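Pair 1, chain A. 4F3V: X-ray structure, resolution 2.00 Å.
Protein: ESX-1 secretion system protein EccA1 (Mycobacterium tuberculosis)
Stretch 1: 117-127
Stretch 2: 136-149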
# COMPACT_ATOMS: atom_id res chain seq x y z
N ASN A 117 3.01 7.43 10.58
CA ASN A 117 2.47 8.78 10.61
C ASN A 117 1.02 8.72 10.14
O ASN A 117 0.68 9.18 9.05
CB ASN A 117 3.31 9.71 9.74
CG ASN A 117 4.74 9.81 10.24
OD1 ASN A 117 4.99 9.76 11.45
ND2 ASN A 117 5.68 9.97 9.31
N TYR A 118 0.17 8.14 10.99
CA TYR A 118 -1.18 7.75 10.57
C TYR A 118 -2.08 8.98 10.31
O TYR A 118 -2.81 9.01 9.31
CB TYR A 118 -1.81 6.79 11.57
CG TYR A 118 -0.94 5.61 11.93
CD1 TYR A 118 -0.65 4.62 11.00
CD2 TYR A 118 -0.40 5.49 13.20
CE1 TYR A 118 0.17 3.56 11.32
CE2 TYR A 118 0.40 4.42 13.53
CZ TYR A 118 0.67 3.46 12.58
OH TYR A 118 1.48 2.39 12.90
N ALA A 119 -2.03 9.97 11.19
CA ALA A 119 -2.87 11.16 11.03
C ALA A 119 -2.53 11.92 9.76
O ALA A 119 -3.42 12.49 9.10
CB ALA A 119 -2.75 12.10 12.23
N ASP A 120 -1.24 11.97 9.44
CA ASP A 120 -0.80 12.62 8.23
C ASP A 120 -1.33 11.86 7.01
O ASP A 120 -1.77 12.47 6.04
CB ASP A 120 0.73 12.71 8.15
CG ASP A 120 1.33 13.67 9.17
OD1 ASP A 120 0.63 14.57 9.66
OD2 ASP A 120 2.52 13.53 9.45
N ALA A 121 -1.28 10.53 7.08
CA ALA A 121 -1.80 9.67 5.99
C ALA A 121 -3.29 9.97 5.78
O ALA A 121 -3.71 10.19 4.65
CB ALA A 121 -1.59 8.18 6.29
N MET A 122 -4.05 9.98 6.86
CA MET A 122 -5.51 10.23 6.80
C MET A 122 -5.83 11.62 6.29
O MET A 122 -6.72 11.80 5.47
CB MET A 122 -6.16 10.08 8.19
CG MET A 122 -6.20 8.65 8.70
SD MET A 122 -7.01 7.44 7.63
CE MET A 122 -8.64 8.14 7.78
N GLU A 123 -5.08 12.60 6.77
CA GLU A 123 -5.27 13.96 6.32
C GLU A 123 -5.05 14.09 4.80
O GLU A 123 -5.79 14.79 4.16
CB GLU A 123 -4.35 14.90 7.10
CG GLU A 123 -4.49 16.35 6.73
CD GLU A 123 -3.57 17.26 7.55
OE1 GLU A 123 -3.21 16.91 8.71
OE2 GLU A 123 -3.21 18.32 7.02
N ALA A 124 -4.02 13.43 4.26
CA ALA A 124 -3.78 13.45 2.82
C ALA A 124 -4.95 12.80 2.09
O ALA A 124 -5.40 13.31 1.09
CB ALA A 124 -2.46 12.74 2.46
N LEU A 125 -5.46 11.70 2.63
CA LEU A 125 -6.59 11.00 2.00
C LEU A 125 -7.85 11.86 1.92
O LEU A 125 -8.62 11.76 0.97
CB LEU A 125 -6.88 9.66 2.70
CG LEU A 125 -5.82 8.55 2.48
CD1 LEU A 125 -6.16 7.32 3.33
CD2 LEU A 125 -5.67 8.13 1.01
N GLU A 126 -8.06 12.71 2.93
CA GLU A 126 -9.26 13.53 3.04
C GLU A 126 -9.07 14.97 2.54
O GLU A 126 -9.97 15.78 2.69
CB GLU A 126 -9.71 13.53 4.51
CG GLU A 126 -10.05 12.13 5.02
CD GLU A 126 -10.48 12.08 6.47
OE1 GLU A 126 -10.35 13.11 7.18
OE2 GLU A 126 -10.95 11.00 6.91
N ALA A 127 -7.92 15.28 1.94
CA ALA A 127 -7.61 16.65 1.52
C ALA A 127 -8.40 17.12 0.31
O ALA A 127 -8.47 18.32 0.08
CB ALA A 127 -6.12 16.84 1.25
N LEU A 136 -11.27 3.56 -3.77
CA LEU A 136 -9.82 3.66 -3.65
C LEU A 136 -9.41 4.29 -2.34
O LEU A 136 -8.47 3.82 -1.69
CB LEU A 136 -9.23 4.47 -4.79
CG LEU A 136 -9.21 3.80 -6.16
CD1 LEU A 136 -8.89 4.86 -7.22
CD2 LEU A 136 -8.24 2.63 -6.19
N VAL A 137 -10.10 5.35 -1.93
CA VAL A 137 -9.87 5.96 -0.62
C VAL A 137 -10.24 5.00 0.51
O VAL A 137 -9.50 4.92 1.48
CB VAL A 137 -10.61 7.30 -0.45
CG1 VAL A 137 -10.55 7.80 0.99
CG2 VAL A 137 -10.02 8.31 -1.43
N ALA A 138 -11.34 4.27 0.38
CA ALA A 138 -11.71 3.26 1.38
C ALA A 138 -10.61 2.23 1.50
O ALA A 138 -10.21 1.88 2.61
CB ALA A 138 -13.04 2.59 1.07
N TRP A 139 -10.10 1.77 0.35
CA TRP A 139 -8.98 0.82 0.34
C TRP A 139 -7.78 1.39 1.07
O TRP A 139 -7.19 0.72 1.94
CB TRP A 139 -8.59 0.39 -1.08
CG TRP A 139 -7.33 -0.42 -1.03
CD1 TRP A 139 -6.06 -0.03 -1.40
CD2 TRP A 139 -7.16 -1.75 -0.42
NE1 TRP A 139 -5.14 -1.03 -1.13
CE2 TRP A 139 -5.75 -2.09 -0.55
CE3 TRP A 139 -8.03 -2.68 0.16
CZ2 TRP A 139 -5.25 -3.30 -0.10
CZ3 TRP A 139 -7.51 -3.90 0.59
CH2 TRP A 139 -6.15 -4.19 0.48
N MET A 140 -7.41 2.64 0.75
CA MET A 140 -6.26 3.25 1.44
C MET A 140 -6.49 3.43 2.95
O MET A 140 -5.57 3.26 3.75
CB MET A 140 -5.87 4.58 0.83
CG MET A 140 -5.40 4.49 -0.61
SD MET A 140 -4.23 3.16 -0.97
CE MET A 140 -2.90 3.40 0.22
N LYS A 141 -7.71 3.75 3.35
CA LYS A 141 -8.01 3.80 4.78
C LYS A 141 -7.83 2.43 5.46
O LYS A 141 -7.33 2.36 6.57
CB LYS A 141 -9.40 4.37 5.03
CG LYS A 141 -9.47 5.86 4.72
CD LYS A 141 -10.80 6.45 5.16
CE LYS A 141 -10.87 7.95 4.93
NZ LYS A 141 -12.09 8.55 5.58
N ALA A 142 -8.23 1.37 4.77
CA ALA A 142 -8.02 -0.00 5.22
C ALA A 142 -6.53 -0.29 5.40
O ALA A 142 -6.11 -0.93 6.38
CB ALA A 142 -8.66 -0.98 4.23
N VAL A 143 -5.71 0.25 4.50
CA VAL A 143 -4.26 0.16 4.62
C VAL A 143 -3.74 0.91 5.86
O VAL A 143 -2.95 0.37 6.62
CB VAL A 143 -3.52 0.68 3.34
CG1 VAL A 143 -2.06 0.89 3.63
CG2 VAL A 143 -3.72 -0.27 2.15
N VAL A 144 -4.19 2.15 6.05
CA VAL A 144 -3.74 2.97 7.16
C VAL A 144 -4.19 2.38 8.51
O VAL A 144 -3.38 2.22 9.45
CB VAL A 144 -4.23 4.43 7.01
CG1 VAL A 144 -3.83 5.30 8.23
CG2 VAL A 144 -3.71 5.01 5.71
N TYR A 145 -5.48 2.05 8.60
CA TYR A 145 -6.04 1.47 9.82
C TYR A 145 -5.37 0.11 10.12
O TYR A 145 -5.07 -0.21 11.27
CB TYR A 145 -7.57 1.31 9.71
CG TYR A 145 -8.38 2.61 9.85
CD1 TYR A 145 -8.11 3.53 10.88
CD2 TYR A 145 -9.44 2.87 9.01
CE1 TYR A 145 -8.84 4.71 11.00
CE2 TYR A 145 -10.19 4.02 9.14
CZ TYR A 145 -9.91 4.92 10.14
OH TYR A 145 -10.67 6.05 10.21
N GLY A 146 -5.12 -0.69 9.08
CA GLY A 146 -4.49 -2.01 9.26
C GLY A 146 -3.09 -1.87 9.82
O GLY A 146 -2.68 -2.65 10.70
N ALA A 147 -2.37 -0.85 9.32
CA ALA A 147 -1.01 -0.59 9.79
C ALA A 147 -0.99 -0.33 11.30
O ALA A 147 -0.07 -0.76 12.00
CB ALA A 147 -0.34 0.55 9.02
N ALA A 148 -2.04 0.31 11.80
CA ALA A 148 -2.19 0.64 13.22
C ALA A 148 -2.96 -0.43 14.01
O ALA A 148 -3.36 -0.21 15.18
CB ALA A 148 -2.91 2.00 13.36
N GLU A 149 -3.21 -1.57 13.37
CA GLU A 149 -3.99 -2.68 13.98
C GLU A 149 -5.38 -2.24 14.48
O GLU A 149 -5.91 -2.77 15.48
CB GLU A 149 -3.19 -3.34 15.11
CG GLU A 149 -1.86 -3.89 14.62
CD GLU A 149 -0.99 -4.52 15.72
OE1 GLU A 149 -1.50 -5.02 16.72
OE2 GLU A 149 0.24 -4.52 15.55

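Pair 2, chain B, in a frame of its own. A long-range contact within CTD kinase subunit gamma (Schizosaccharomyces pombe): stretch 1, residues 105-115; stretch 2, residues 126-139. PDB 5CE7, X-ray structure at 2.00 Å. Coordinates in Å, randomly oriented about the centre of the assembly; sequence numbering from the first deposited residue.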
# COMPACT_ATOMS: atom_id res chain seq x y z
N ASN B 105 -9.43 -4.25 -11.25
CA ASN B 105 -9.04 -4.00 -9.87
C ASN B 105 -9.88 -2.95 -9.12
O ASN B 105 -9.57 -2.64 -7.98
CB ASN B 105 -7.57 -3.57 -9.79
CG ASN B 105 -6.63 -4.67 -10.19
OD1 ASN B 105 -7.00 -5.86 -10.16
ND2 ASN B 105 -5.40 -4.31 -10.54
N ALA B 106 -10.91 -2.40 -9.75
CA ALA B 106 -11.64 -1.30 -9.12
C ALA B 106 -12.29 -1.63 -7.75
O ALA B 106 -12.17 -0.85 -6.80
CB ALA B 106 -12.67 -0.71 -10.08
N PRO B 107 -12.98 -2.77 -7.64
CA PRO B 107 -13.61 -3.05 -6.34
C PRO B 107 -12.59 -3.27 -5.22
O PRO B 107 -12.85 -2.96 -4.06
CB PRO B 107 -14.41 -4.34 -6.60
CG PRO B 107 -14.63 -4.34 -8.11
CD PRO B 107 -13.36 -3.76 -8.67
N GLU B 108 -11.43 -3.83 -5.57
CA GLU B 108 -10.43 -4.16 -4.58
C GLU B 108 -9.72 -2.90 -4.11
O GLU B 108 -9.36 -2.79 -2.95
CB GLU B 108 -9.44 -5.21 -5.12
CG GLU B 108 -10.04 -6.63 -5.34
CD GLU B 108 -11.09 -6.71 -6.46
OE1 GLU B 108 -12.03 -7.53 -6.33
OE2 GLU B 108 -10.98 -5.99 -7.49
N VAL B 109 -9.55 -1.93 -5.02
CA VAL B 109 -8.92 -0.67 -4.64
C VAL B 109 -9.94 0.16 -3.86
O VAL B 109 -9.59 0.86 -2.90
CB VAL B 109 -8.37 0.10 -5.87
CG1 VAL B 109 -7.99 1.53 -5.49
CG2 VAL B 109 -7.15 -0.64 -6.46
N ARG B 110 -11.21 0.08 -4.25
CA ARG B 110 -12.26 0.75 -3.49
C ARG B 110 -12.32 0.26 -2.05
O ARG B 110 -12.56 1.04 -1.14
CB ARG B 110 -13.63 0.60 -4.17
CG ARG B 110 -13.73 1.37 -5.49
CD ARG B 110 -15.17 1.49 -5.97
NE ARG B 110 -15.25 2.30 -7.19
CZ ARG B 110 -15.58 1.84 -8.39
NH1 ARG B 110 -15.90 0.56 -8.56
NH2 ARG B 110 -15.61 2.68 -9.42
N LYS B 111 -12.12 -1.04 -1.84
CA LYS B 111 -12.17 -1.58 -0.48
C LYS B 111 -11.06 -0.97 0.37
O LYS B 111 -11.28 -0.55 1.51
CB LYS B 111 -12.07 -3.11 -0.49
CG LYS B 111 -12.09 -3.76 0.89
CD LYS B 111 -10.94 -4.75 1.04
CE LYS B 111 -10.99 -5.86 -0.01
NZ LYS B 111 -11.91 -6.97 0.38
N VAL B 112 -9.86 -0.90 -0.20
CA VAL B 112 -8.72 -0.32 0.51
C VAL B 112 -8.92 1.17 0.78
O VAL B 112 -8.60 1.68 1.86
CB VAL B 112 -7.41 -0.52 -0.27
CG1 VAL B 112 -6.26 0.20 0.44
CG2 VAL B 112 -7.11 -2.01 -0.42
N LEU B 113 -9.43 1.89 -0.22
CA LEU B 113 -9.62 3.33 -0.07
C LEU B 113 -10.60 3.63 1.05
O LEU B 113 -10.39 4.56 1.83
CB LEU B 113 -10.07 3.97 -1.38
CG LEU B 113 -9.03 4.05 -2.49
CD1 LEU B 113 -9.66 4.63 -3.75
CD2 LEU B 113 -7.81 4.87 -2.06
N GLN B 114 -11.67 2.84 1.13
CA GLN B 114 -12.68 3.01 2.17
C GLN B 114 -12.08 2.74 3.54
O GLN B 114 -12.31 3.49 4.49
CB GLN B 114 -13.87 2.08 1.91
CG GLN B 114 -14.87 1.99 3.07
CD GLN B 114 -16.03 1.05 2.76
OE1 GLN B 114 -16.00 -0.13 3.11
NE2 GLN B 114 -17.06 1.58 2.10
N SER B 115 -11.29 1.68 3.63
CA SER B 115 -10.59 1.34 4.86
C SER B 115 -9.65 2.47 5.32
O SER B 115 -9.68 2.88 6.47
CB SER B 115 -9.79 0.05 4.64
OG SER B 115 -9.07 -0.29 5.81
N GLN B 126 -8.72 13.75 -0.50
CA GLN B 126 -7.93 12.62 -1.01
C GLN B 126 -8.81 11.44 -1.43
O GLN B 126 -8.66 10.89 -2.52
CB GLN B 126 -6.91 12.16 0.03
CG GLN B 126 -5.86 13.20 0.38
CD GLN B 126 -4.94 12.73 1.50
OE1 GLN B 126 -5.35 12.63 2.65
NE2 GLN B 126 -3.70 12.41 1.15
N TYR B 127 -9.73 11.04 -0.55
CA TYR B 127 -10.63 9.93 -0.81
C TYR B 127 -11.47 10.22 -2.05
O TYR B 127 -11.62 9.36 -2.93
CB TYR B 127 -11.52 9.68 0.40
CG TYR B 127 -12.54 8.57 0.22
CD1 TYR B 127 -12.14 7.24 0.07
CD2 TYR B 127 -13.90 8.86 0.21
CE1 TYR B 127 -13.07 6.23 -0.10
CE2 TYR B 127 -14.84 7.85 0.05
CZ TYR B 127 -14.42 6.54 -0.10
OH TYR B 127 -15.36 5.55 -0.26
N LYS B 128 -12.01 11.43 -2.12
CA LYS B 128 -12.80 11.85 -3.26
C LYS B 128 -11.97 11.82 -4.54
O LYS B 128 -12.42 11.33 -5.57
CB LYS B 128 -13.39 13.25 -3.05
CG LYS B 128 -14.57 13.30 -2.06
CD LYS B 128 -15.21 14.69 -2.04
CE LYS B 128 -16.42 14.76 -1.11
NZ LYS B 128 -16.07 15.22 0.27
N ASP B 129 -10.75 12.35 -4.47
CA ASP B 129 -9.83 12.33 -5.61
C ASP B 129 -9.49 10.91 -6.05
O ASP B 129 -9.51 10.59 -7.23
CB ASP B 129 -8.53 13.09 -5.29
CG ASP B 129 -8.67 14.61 -5.46
OD1 ASP B 129 -9.71 15.08 -5.97
OD2 ASP B 129 -7.72 15.32 -5.11
N ALA B 130 -9.14 10.06 -5.09
CA ALA B 130 -8.72 8.69 -5.39
C ALA B 130 -9.89 7.87 -5.93
O ALA B 130 -9.73 7.07 -6.87
CB ALA B 130 -8.13 8.04 -4.15
N MSE B 131 -11.07 8.06 -5.35
CA MSE B 131 -12.28 7.38 -5.83
C MSE B 131 -12.65 7.83 -7.25
O MSE B 131 -13.10 7.01 -8.07
CB MSE B 131 -13.46 7.61 -4.87
CG MSE B 131 -13.31 6.86 -3.54
SE MSE B 131 -13.44 4.91 -3.73
CE MSE B 131 -15.37 4.83 -4.11
N ALA B 132 -12.45 9.11 -7.55
CA ALA B 132 -12.72 9.59 -8.91
C ALA B 132 -11.72 8.99 -9.91
O ALA B 132 -12.05 8.74 -11.07
CB ALA B 132 -12.68 11.12 -8.98
N THR B 133 -10.50 8.75 -9.46
CA THR B 133 -9.49 8.12 -10.31
C THR B 133 -9.90 6.70 -10.65
O THR B 133 -9.85 6.29 -11.80
CB THR B 133 -8.11 8.12 -9.63
OG1 THR B 133 -7.70 9.47 -9.38
CG2 THR B 133 -7.08 7.45 -10.54
N VAL B 134 -10.30 5.94 -9.63
CA VAL B 134 -10.78 4.58 -9.84
C VAL B 134 -11.96 4.55 -10.82
O VAL B 134 -12.02 3.69 -11.70
CB VAL B 134 -11.19 3.91 -8.51
CG1 VAL B 134 -11.83 2.55 -8.77
CG2 VAL B 134 -9.97 3.75 -7.58
N GLU B 135 -12.90 5.47 -10.66
CA GLU B 135 -14.05 5.48 -11.55
C GLU B 135 -13.63 5.78 -12.99
O GLU B 135 -14.04 5.09 -13.92
CB GLU B 135 -15.12 6.47 -11.06
CG GLU B 135 -16.30 6.61 -12.00
CD GLU B 135 -17.08 5.32 -12.16
OE1 GLU B 135 -16.93 4.40 -11.32
OE2 GLU B 135 -17.86 5.21 -13.14
N ALA B 136 -12.80 6.81 -13.17
CA ALA B 136 -12.27 7.13 -14.50
C ALA B 136 -11.57 5.93 -15.14
O ALA B 136 -11.75 5.65 -16.33
CB ALA B 136 -11.31 8.33 -14.42
N HIS B 137 -10.78 5.21 -14.36
CA HIS B 137 -10.03 4.06 -14.87
C HIS B 137 -10.86 2.78 -15.02
O HIS B 137 -10.49 1.86 -15.75
CB HIS B 137 -8.77 3.83 -14.03
CG HIS B 137 -7.76 4.94 -14.16
ND1 HIS B 137 -6.58 4.95 -13.44
CD2 HIS B 137 -7.75 6.05 -14.92
CE1 HIS B 137 -5.89 6.03 -13.76
NE2 HIS B 137 -6.58 6.72 -14.66
N GLU B 138 -11.99 2.71 -14.31
CA GLU B 138 -12.92 1.61 -14.54
C GLU B 138 -13.65 1.82 -15.87
O GLU B 138 -13.87 0.88 -16.64
CB GLU B 138 -13.92 1.47 -13.38
CG GLU B 138 -15.05 0.46 -13.67
CD GLU B 138 -16.08 0.32 -12.54
OE1 GLU B 138 -15.84 0.80 -11.42
OE2 GLU B 138 -17.14 -0.27 -12.79
N GLN B 139 -14.01 3.06 -16.15
CA GLN B 139 -14.83 3.35 -17.32
C GLN B 139 -14.03 3.36 -18.62
O GLN B 139 -14.57 3.09 -19.69
CB GLN B 139 -15.60 4.66 -17.15
CG GLN B 139 -16.49 4.72 -15.90
CD GLN B 139 -17.49 3.57 -15.80
OE1 GLN B 139 -17.77 2.89 -16.79
NE2 GLN B 139 -18.03 3.36 -14.60
O HOH W 1 -15.08 5.13 -7.57
O HOH W 2 -17.68 5.00 1.97

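The sharpest difference lies at one matched position, Met122(A) in pair 1 and Arg110(B) in pair 2, where a thioether in the first protein gives way to a guanidinium in the second. Both CA-to-CB bonds point sideways, and both side chains are long and flexible enough to bring their ends back to the facing helix. Met122(A) does so with apolar atoms: its SD lies 3.9 Å from Val144(A) CG1, its CE 3.6 Å from Lys141(A) CE, and its sulfur makes an oblique sulfur-aromatic contact with the Tyr145(A) ring. Arg110(B) instead lays one guanidinium face over Val134(B) CG1 and meets the acids at its edge, where Met131(B) CE also lies. Its NH2 forms salt bridges with Glu135(B) OE1 at 2.9 Å and Glu138(B) OE1 at 2.8 Å, and its NE donates to water 1, which in turn donates to Met131(B) O.

The backbones beneath are nearly identical. Two antiparallel helices, their axes 10.2 Å apart at 172° in pair 1 and 9.9 Å at 174° in pair 2, superpose with an RMSD of 0.3 Å over 14 central residues.

At the centre the solutions coincide. Val144(A) and Val134(B), both with chi1 t, serve as knobs in matching four-residue holes; a compact branched side chain suits a hole of this size. Leu125(A) and Leu113(B), both m,t, point toward the other helix and touch these valines through CD1. Beside them, Ala121(A) CB lies 3.9 Å from Val144(A) CG2, and its match Val109(B) sets CG1 3.6 Å from Val134(B) CG2. Met140(A) meets Leu125(A) near its base, CB 3.6 Å from Leu125(A) CD2, while its end leads away; Ala130(B) CB likewise lies 3.8 Å from Leu113(B) CD1.

The ends diverge again. Tyr118(A) sets its ring against the end of the facing stretch, with Ala148(A) CB, just past the helix, in a CH-pi contact over one face, 3.9 Å from the centroid, and Ala147(A) CB at the edge; both alanines meet the ring with methyls. Its match, Ala106(B), is short, its CB 3.6 Å from Val134(B) CG1, and Glu138(B), matching Ala148(A), extends to Arg110(B). At the other end pair 2 has the aromatic: Tyr127(B) matches Val137(A), which lies only loosely against Leu125(A), and sets CE1 4.0 Å from Leu113(B) CB.

Charge moves too. Pair 1 has its salt bridge between Lys141(A) NZ and Glu126(A) OE2, 3.0 Å apart, the long lysine lending its aliphatic part to Leu125(A) on the way. The counterparts, selenomethionine Met131(B) and Gln114(B), carry no charge; Met131(B) packs its SE against Leu113(B) CD1 at 3.8 Å.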